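Local coordinates for protein exocyst complex component EXO70 (Saccharomyces cerevisiae, PDB 2PFV) that serves as a subunit of the exocyst, the complex that tethers secretory vesicles to sites of exocytosis, and takes part in assembling it, at residues A12-L17 with S65-I70; N19-Y24 with H45-M50. All coordinates share one frame; numbering follows the deposited sequence.

Contact 1 of 2, residues A12-L17 with S65-I70; sequences ASVKDL and SEFHGI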
ATOM      1  N   ALA A  12     -44.133  -2.747  63.482  1.00 34.72           N
ATOM      2  CA  ALA A  12     -45.390  -3.138  62.855  1.00 32.39           C
ATOM      3  C   ALA A  12     -45.583  -4.648  62.946  1.00 32.34           C
ATOM      4  O   ALA A  12     -44.624  -5.412  62.870  1.00 32.05           O
ATOM      5  CB  ALA A  12     -45.411  -2.695  61.397  1.00 29.19           C
ATOM      6  N   SER A  13     -46.831  -5.071  63.106  1.00 32.09           N
ATOM      7  CA  SER A  13     -47.161  -6.491  63.193  1.00 31.44           C
ATOM      8  C   SER A  13     -47.034  -7.119  61.810  1.00 31.95           C
ATOM      9  O   SER A  13     -47.176  -6.430  60.792  1.00 30.23           O
ATOM     10  CB  SER A  13     -48.605  -6.666  63.654  1.00 32.74           C
ATOM     11  OG  SER A  13     -49.495  -6.251  62.618  1.00 32.44           O
ATOM     12  N   VAL A  14     -46.785  -8.424  61.766  1.00 32.53           N
ATOM     13  CA  VAL A  14     -46.691  -9.118  60.480  1.00 34.35           C
ATOM     14  C   VAL A  14     -48.009  -8.936  59.727  1.00 35.44           C
ATOM     15  O   VAL A  14     -48.026  -8.884  58.498  1.00 37.07           O
ATOM     16  CB  VAL A  14     -46.439 -10.637  60.654  1.00 33.92           C
ATOM     17  CG1 VAL A  14     -46.582 -11.346  59.308  1.00 31.77           C
ATOM     18  CG2 VAL A  14     -45.047 -10.877  61.224  1.00 32.46           C
ATOM     19  N   LYS A  15     -49.110  -8.826  60.467  1.00 36.63           N
ATOM     20  CA  LYS A  15     -50.425  -8.658  59.852  1.00 37.22           C
ATOM     21  C   LYS A  15     -50.463  -7.350  59.079  1.00 37.37           C
ATOM     22  O   LYS A  15     -50.858  -7.312  57.916  1.00 36.68           O
ATOM     23  CB  LYS A  15     -51.524  -8.662  60.922  1.00 39.93           C
ATOM     24  CG  LYS A  15     -52.939  -8.715  60.357  1.00 41.80           C
ATOM     25  CD  LYS A  15     -53.968  -8.907  61.470  1.00 45.56           C
ATOM     26  CE  LYS A  15     -54.552  -7.586  61.963  1.00 46.11           C
ATOM     27  NZ  LYS A  15     -55.597  -7.060  61.036  1.00 47.72           N
ATOM     28  N   ASP A  16     -50.049  -6.273  59.731  1.00 37.11           N
ATOM     29  CA  ASP A  16     -50.031  -4.977  59.084  1.00 36.91           C
ATOM     30  C   ASP A  16     -49.016  -4.970  57.944  1.00 37.37           C
ATOM     31  O   ASP A  16     -49.292  -4.439  56.870  1.00 39.12           O
ATOM     32  CB  ASP A  16     -49.711  -3.886  60.106  1.00 39.63           C
ATOM     33  CG  ASP A  16     -50.800  -3.751  61.162  1.00 43.46           C
ATOM     34  OD1 ASP A  16     -51.955  -4.128  60.860  1.00 44.28           O
ATOM     35  OD2 ASP A  16     -50.511  -3.264  62.280  1.00 45.31           O
ATOM     36  N   LEU A  17     -47.851  -5.574  58.171  1.00 35.25           N
ATOM     37  CA  LEU A  17     -46.806  -5.634  57.148  1.00 34.37           C
ATOM     38  C   LEU A  17     -47.296  -6.372  55.910  1.00 33.27           C
ATOM     39  O   LEU A  17     -47.109  -5.907  54.785  1.00 29.76           O
ATOM     40  CB  LEU A  17     -45.559  -6.337  57.702  1.00 33.85           C
ATOM     41  CG  LEU A  17     -44.335  -5.496  58.093  1.00 35.64           C
ATOM     42  CD1 LEU A  17     -44.698  -4.016  58.215  1.00 33.99           C
ATOM     43  CD2 LEU A  17     -43.766  -6.035  59.388  1.00 30.88           C
ATOM     44  N   SER A  65     -45.347 -19.606  61.081  1.00 30.38           N
ATOM     45  CA  SER A  65     -45.794 -19.606  59.683  1.00 31.98           C
ATOM     46  C   SER A  65     -46.131 -18.211  59.175  1.00 30.17           C
ATOM     47  O   SER A  65     -45.918 -17.889  58.009  1.00 33.96           O
ATOM     48  CB  SER A  65     -47.022 -20.505  59.512  1.00 32.24           C
ATOM     49  OG  SER A  65     -48.135 -19.955  60.195  1.00 35.84           O
ATOM     50  N   GLU A  66     -46.653 -17.387  60.064  1.00 30.44           N
ATOM     51  CA  GLU A  66     -47.031 -16.021  59.743  1.00 31.76           C
ATOM     52  C   GLU A  66     -45.828 -15.231  59.229  1.00 31.25           C
ATOM     53  O   GLU A  66     -45.892 -14.573  58.187  1.00 29.18           O
ATOM     54  CB  GLU A  66     -47.599 -15.366  60.998  1.00 33.42           C
ATOM     55  CG  GLU A  66     -47.968 -13.919  60.855  1.00 41.54           C
ATOM     56  CD  GLU A  66     -48.418 -13.331  62.172  1.00 45.39           C
ATOM     57  OE1 GLU A  66     -47.563 -13.140  63.065  1.00 48.97           O
ATOM     58  OE2 GLU A  66     -49.633 -13.069  62.317  1.00 50.21           O
ATOM     59  N   PHE A  67     -44.731 -15.305  59.975  1.00 29.95           N
ATOM     60  CA  PHE A  67     -43.493 -14.614  59.632  1.00 27.81           C
ATOM     61  C   PHE A  67     -42.850 -15.247  58.404  1.00 26.70           C
ATOM     62  O   PHE A  67     -42.380 -14.552  57.504  1.00 28.66           O
ATOM     63  CB  PHE A  67     -42.540 -14.692  60.834  1.00 27.36           C
ATOM     64  CG  PHE A  67     -41.199 -14.065  60.608  1.00 28.30           C
ATOM     65  CD1 PHE A  67     -41.085 -12.731  60.218  1.00 28.66           C
ATOM     66  CD2 PHE A  67     -40.037 -14.792  60.856  1.00 29.07           C
ATOM     67  CE1 PHE A  67     -39.826 -12.126  60.085  1.00 25.01           C
ATOM     68  CE2 PHE A  67     -38.777 -14.201  60.727  1.00 28.29           C
ATOM     69  CZ  PHE A  67     -38.670 -12.861  60.341  1.00 25.98           C
ATOM     70  N   HIS A  68     -42.828 -16.573  58.357  1.00 25.99           N
ATOM     71  CA  HIS A  68     -42.213 -17.256  57.222  1.00 25.71           C
ATOM     72  C   HIS A  68     -42.991 -16.950  55.956  1.00 22.05           C
ATOM     73  O   HIS A  68     -42.418 -16.826  54.880  1.00 20.13           O
ATOM     74  CB  HIS A  68     -42.162 -18.772  57.476  1.00 24.83           C
ATOM     75  CG  HIS A  68     -41.358 -19.150  58.681  1.00 27.95           C
ATOM     76  ND1 HIS A  68     -41.524 -20.348  59.346  1.00 28.97           N
ATOM     77  CD2 HIS A  68     -40.391 -18.479  59.350  1.00 25.58           C
ATOM     78  CE1 HIS A  68     -40.698 -20.393  60.376  1.00 27.10           C
ATOM     79  NE2 HIS A  68     -40.001 -19.272  60.402  1.00 28.04           N
ATOM     80  N   GLY A  69     -44.304 -16.849  56.094  1.00 23.81           N
ATOM     81  CA  GLY A  69     -45.128 -16.541  54.944  1.00 27.15           C
ATOM     82  C   GLY A  69     -44.774 -15.187  54.356  1.00 26.15           C
ATOM     83  O   GLY A  69     -44.579 -15.079  53.158  1.00 29.30           O
ATOM     84  N   ILE A  70     -44.673 -14.148  55.187  1.00 27.38           N
ATOM     85  CA  ILE A  70     -44.347 -12.829  54.654  1.00 27.67           C
ATOM     86  C   ILE A  70     -42.925 -12.782  54.094  1.00 27.78           C
ATOM     87  O   ILE A  70     -42.664 -12.100  53.101  1.00 26.63           O
ATOM     88  CB  ILE A  70     -44.540 -11.711  55.704  1.00 29.27           C
ATOM     89  CG1 ILE A  70     -44.685 -10.369  54.975  1.00 27.52           C
ATOM     90  CG2 ILE A  70     -43.377 -11.704  56.702  1.00 25.33           C
ATOM     91  CD1 ILE A  70     -44.892  -9.178  55.873  1.00 27.67           C
TER
HETATM   92  O   HOH W   1     -49.365 -10.352  63.133  1.00 37.64           O
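V14, in the first turn of helix 14-29, presses its CG1 methyl against the stem of E66 at the start of helix 65-93, with V14 CG1 3.3 Å from E66 CG. The two side chains run past one another in opposite directions, and the carboxylate stays alongside the valine, E66 OE1 3.7 Å from V14 CB. V14 CG1 also meets I70 CG2 at 4.1 Å, while V14 CG2 approaches the F67 ring obliquely. One turn further along, L17 CB sits only 3.4 Å from I70 CD1, a tight fit. I70 can deliver this methyl because its chain is fully extended, with CG1 trans to the backbone N (chi1 -160°) and chi2 at 180°.

A water joins the two helix starts, donating to E66 OE2 at 2.8 Å and accepting from K15 N at 3.1 Å. The first turn that presents V14 is itself organised by S13, the N-cap, whose OG accepts a nearly straight bond from D16 N (2.9 Å, 167°). Helix 37-55 adds to the packing, I54 touching both L17 and I70.

The contact thus runs from buried apolar carbon at L17 and I70 to the exposed, water-linked carboxylate of E66. That carboxylate, bridged by water to an amide of the opening turn of helix 14-29, would probably gain some electrostatic stabilisation from that helix's N-terminal end.

Contact 2 of 2, residues N19-Y24 with H45-M50; sequences NEASKY and HKLDDM
Y24 and L47 share the same first torsion, CG trans to the carbonyl carbon, and it brings the Y24 ring and the L47 CD2 end together between helix 14-29 and helix 37-55. M50 reaches across differently: its chain is extended through chi2, then turns at chi3 (-70°), which lays the terminal methyl beside E20 and the tyrosine.

The Y24 ring is the centre of the contact. L47 CD2 lies 3.7 Å from Y24 CD2, the two side chains passing in opposite directions, and the same methyl reaches back to the tyrosine CB. K46 crosses the tyrosine at about a right angle; its CB is over one face, offset toward the rim, and further out K46 CD is 3.3 Å from Y24 OH. This is a touch by the aliphatic part of the lysine, whose NZ remains 4.0 Å from the Y24 OH. M50 CE arrives at the ring edge, near its plane, 4.3 Å from Y24 CE2. That methyl also lies 3.6 Å from E20 OE1, so the carboxylate rests against sulfur-bound carbon. Opposite charges of E20 and K46 stand apart, OE1 and NZ separated by 6.6 Å, and can probably attract one another only weakly.

A21 is a small residue at the point of nearest backbones, and A21 CA lies 4.3 Å from L47 CD2. The short helical segments run nearly antiparallel, at 157°, their axes 10.7 Å apart at closest approach, and this near-antiparallel helix packing joins the two helices within the N-terminal region of Exo70. Helix 65-93 packs against this pair, L74 touching A21 while L77 and I78 touch L47; L28, further along helix 14-29, also meets L47.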
ATOM      1  N   ASN A  19     -50.305  -6.794  54.949  1.00 42.61           N
ATOM      2  CA  ASN A  19     -51.320  -5.974  54.304  1.00 45.22           C
ATOM      3  C   ASN A  19     -50.645  -4.959  53.392  1.00 45.16           C
ATOM      4  O   ASN A  19     -51.064  -4.763  52.249  1.00 45.86           O
ATOM      5  CB  ASN A  19     -52.164  -5.239  55.348  1.00 47.28           C
ATOM      6  CG  ASN A  19     -53.212  -4.339  54.714  1.00 49.32           C
ATOM      7  OD1 ASN A  19     -54.072  -4.804  53.969  1.00 50.08           O
ATOM      8  ND2 ASN A  19     -53.140  -3.043  55.006  1.00 52.20           N
ATOM      9  N   GLU A  20     -49.604  -4.307  53.902  1.00 45.49           N
ATOM     10  CA  GLU A  20     -48.863  -3.327  53.118  1.00 46.06           C
ATOM     11  C   GLU A  20     -48.299  -3.971  51.852  1.00 45.10           C
ATOM     12  O   GLU A  20     -48.371  -3.396  50.765  1.00 44.29           O
ATOM     13  CB  GLU A  20     -47.713  -2.747  53.940  1.00 49.54           C
ATOM     14  CG  GLU A  20     -48.037  -1.463  54.676  1.00 52.83           C
ATOM     15  CD  GLU A  20     -47.133  -0.320  54.250  1.00 56.39           C
ATOM     16  OE1 GLU A  20     -45.899  -0.428  54.432  1.00 55.89           O
ATOM     17  OE2 GLU A  20     -47.656   0.691  53.727  1.00 59.41           O
ATOM     18  N   ALA A  21     -47.742  -5.170  52.004  1.00 42.49           N
ATOM     19  CA  ALA A  21     -47.157  -5.895  50.887  1.00 41.00           C
ATOM     20  C   ALA A  21     -48.175  -6.202  49.799  1.00 40.54           C
ATOM     21  O   ALA A  21     -47.913  -5.976  48.620  1.00 39.30           O
ATOM     22  CB  ALA A  21     -46.520  -7.181  51.374  1.00 39.01           C
ATOM     23  N   SER A  22     -49.331  -6.724  50.196  1.00 41.61           N
ATOM     24  CA  SER A  22     -50.380  -7.059  49.241  1.00 42.38           C
ATOM     25  C   SER A  22     -50.816  -5.820  48.485  1.00 42.25           C
ATOM     26  O   SER A  22     -51.233  -5.893  47.332  1.00 43.74           O
ATOM     27  CB  SER A  22     -51.576  -7.678  49.961  1.00 42.71           C
ATOM     28  OG  SER A  22     -51.264  -8.999  50.371  1.00 47.37           O
ATOM     29  N   LYS A  23     -50.711  -4.679  49.150  1.00 41.66           N
ATOM     30  CA  LYS A  23     -51.066  -3.408  48.554  1.00 42.28           C
ATOM     31  C   LYS A  23     -50.044  -3.110  47.450  1.00 41.56           C
ATOM     32  O   LYS A  23     -50.408  -2.845  46.298  1.00 41.56           O
ATOM     33  CB  LYS A  23     -51.028  -2.330  49.635  1.00 43.86           C
ATOM     34  CG  LYS A  23     -51.634  -1.006  49.244  1.00 48.02           C
ATOM     35  CD  LYS A  23     -51.557  -0.007  50.409  1.00 49.05           C
ATOM     36  CE  LYS A  23     -52.331  -0.492  51.632  1.00 49.62           C
ATOM     37  NZ  LYS A  23     -52.306   0.495  52.763  1.00 49.27           N
ATOM     38  N   TYR A  24     -48.761  -3.167  47.802  1.00 37.81           N
ATOM     39  CA  TYR A  24     -47.703  -2.906  46.836  1.00 34.83           C
ATOM     40  C   TYR A  24     -47.785  -3.866  45.657  1.00 32.58           C
ATOM     41  O   TYR A  24     -47.463  -3.505  44.527  1.00 29.17           O
ATOM     42  CB  TYR A  24     -46.330  -3.034  47.495  1.00 36.24           C
ATOM     43  CG  TYR A  24     -46.035  -1.938  48.480  1.00 36.13           C
ATOM     44  CD1 TYR A  24     -46.274  -0.603  48.154  1.00 35.61           C
ATOM     45  CD2 TYR A  24     -45.532  -2.232  49.746  1.00 37.22           C
ATOM     46  CE1 TYR A  24     -46.026   0.418  49.066  1.00 38.75           C
ATOM     47  CE2 TYR A  24     -45.276  -1.218  50.673  1.00 40.64           C
ATOM     48  CZ  TYR A  24     -45.527   0.104  50.328  1.00 40.19           C
ATOM     49  OH  TYR A  24     -45.277   1.107  51.238  1.00 40.81           O
ATOM     50  N   HIS A  45     -38.160  -1.312  45.854  1.00 27.62           N
ATOM     51  CA  HIS A  45     -37.225  -0.881  46.889  1.00 27.72           C
ATOM     52  C   HIS A  45     -37.922  -0.902  48.245  1.00 28.53           C
ATOM     53  O   HIS A  45     -37.306  -1.245  49.260  1.00 28.86           O
ATOM     54  CB  HIS A  45     -36.706   0.539  46.597  1.00 25.38           C
ATOM     55  CG  HIS A  45     -35.630   0.586  45.562  1.00 24.89           C
ATOM     56  ND1 HIS A  45     -35.353   1.718  44.822  1.00 25.21           N
ATOM     57  CD2 HIS A  45     -34.751  -0.357  45.150  1.00 22.05           C
ATOM     58  CE1 HIS A  45     -34.353   1.469  43.997  1.00 22.14           C
ATOM     59  NE2 HIS A  45     -33.970   0.216  44.177  1.00 26.11           N
ATOM     60  N   LYS A  46     -39.201  -0.532  48.270  1.00 26.62           N
ATOM     61  CA  LYS A  46     -39.939  -0.551  49.533  1.00 29.09           C
ATOM     62  C   LYS A  46     -40.073  -1.971  50.060  1.00 28.33           C
ATOM     63  O   LYS A  46     -39.976  -2.208  51.268  1.00 27.09           O
ATOM     64  CB  LYS A  46     -41.338   0.048  49.374  1.00 31.46           C
ATOM     65  CG  LYS A  46     -41.387   1.568  49.481  1.00 39.02           C
ATOM     66  CD  LYS A  46     -42.812   2.072  49.277  1.00 44.54           C
ATOM     67  CE  LYS A  46     -42.902   3.580  49.455  1.00 48.11           C
ATOM     68  NZ  LYS A  46     -42.568   3.996  50.856  1.00 51.88           N
ATOM     69  N   LEU A  47     -40.313  -2.909  49.151  1.00 25.51           N
ATOM     70  CA  LEU A  47     -40.471  -4.307  49.533  1.00 27.34           C
ATOM     71  C   LEU A  47     -39.127  -4.847  50.021  1.00 25.13           C
ATOM     72  O   LEU A  47     -39.049  -5.550  51.024  1.00 24.34           O
ATOM     73  CB  LEU A  47     -40.972  -5.116  48.340  1.00 24.98           C
ATOM     74  CG  LEU A  47     -42.376  -4.741  47.860  1.00 27.40           C
ATOM     75  CD1 LEU A  47     -42.658  -5.395  46.520  1.00 28.00           C
ATOM     76  CD2 LEU A  47     -43.394  -5.163  48.898  1.00 29.10           C
ATOM     77  N   ASP A  48     -38.080  -4.491  49.291  1.00 25.02           N
ATOM     78  CA  ASP A  48     -36.723  -4.899  49.601  1.00 28.12           C
ATOM     79  C   ASP A  48     -36.326  -4.356  50.983  1.00 27.99           C
ATOM     80  O   ASP A  48     -35.790  -5.086  51.814  1.00 26.81           O
ATOM     81  CB  ASP A  48     -35.790  -4.355  48.522  1.00 32.66           C
ATOM     82  CG  ASP A  48     -34.601  -5.248  48.279  1.00 38.17           C
ATOM     83  OD1 ASP A  48     -34.573  -6.375  48.831  1.00 42.67           O
ATOM     84  OD2 ASP A  48     -33.697  -4.828  47.525  1.00 42.51           O
ATOM     85  N   ASP A  49     -36.610  -3.077  51.227  1.00 27.55           N
ATOM     86  CA  ASP A  49     -36.295  -2.453  52.510  1.00 29.28           C
ATOM     87  C   ASP A  49     -37.150  -3.053  53.628  1.00 29.65           C
ATOM     88  O   ASP A  49     -36.691  -3.168  54.766  1.00 30.09           O
ATOM     89  CB  ASP A  49     -36.512  -0.925  52.443  1.00 29.36           C
ATOM     90  CG  ASP A  49     -35.546  -0.232  51.479  1.00 30.75           C
ATOM     91  OD1 ASP A  49     -34.507  -0.832  51.143  1.00 30.37           O
ATOM     92  OD2 ASP A  49     -35.816   0.919  51.061  1.00 32.15           O
ATOM     93  N   MET A  50     -38.388  -3.431  53.306  1.00 27.15           N
ATOM     94  CA  MET A  50     -39.276  -4.029  54.302  1.00 26.81           C
ATOM     95  C   MET A  50     -38.688  -5.368  54.695  1.00 25.08           C
ATOM     96  O   MET A  50     -38.585  -5.689  55.872  1.00 23.55           O
ATOM     97  CB  MET A  50     -40.694  -4.246  53.743  1.00 25.42           C
ATOM     98  CG  MET A  50     -41.679  -4.901  54.733  1.00 27.86           C
ATOM     99  SD  MET A  50     -43.403  -5.172  54.133  1.00 22.11           S
ATOM    100  CE  MET A  50     -43.969  -3.423  54.076  1.00 30.94           C
TER

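How the contacts relate
Contacts 1 and 2 lie on successive turns of helix 14-29, which packs against both other helices along this length: L17 of contact 1 also touches M50 and I54 of helix 37-55, and A21 of contact 2 touches L74 of helix 65-93. The centres of the two contacts are about 12 Å apart, and they touch where L17 O comes within 3.8 Å of M50 SD. In sequence, contact 2 is nested inside the loop closed by contact 1. Through their mutual contacts the three helices form a small all-helical bundle within the N-terminal family region. The bundle lies toward one end of the elongated rod, with the contact centres about 76 and 67 Å from the centre of the chain.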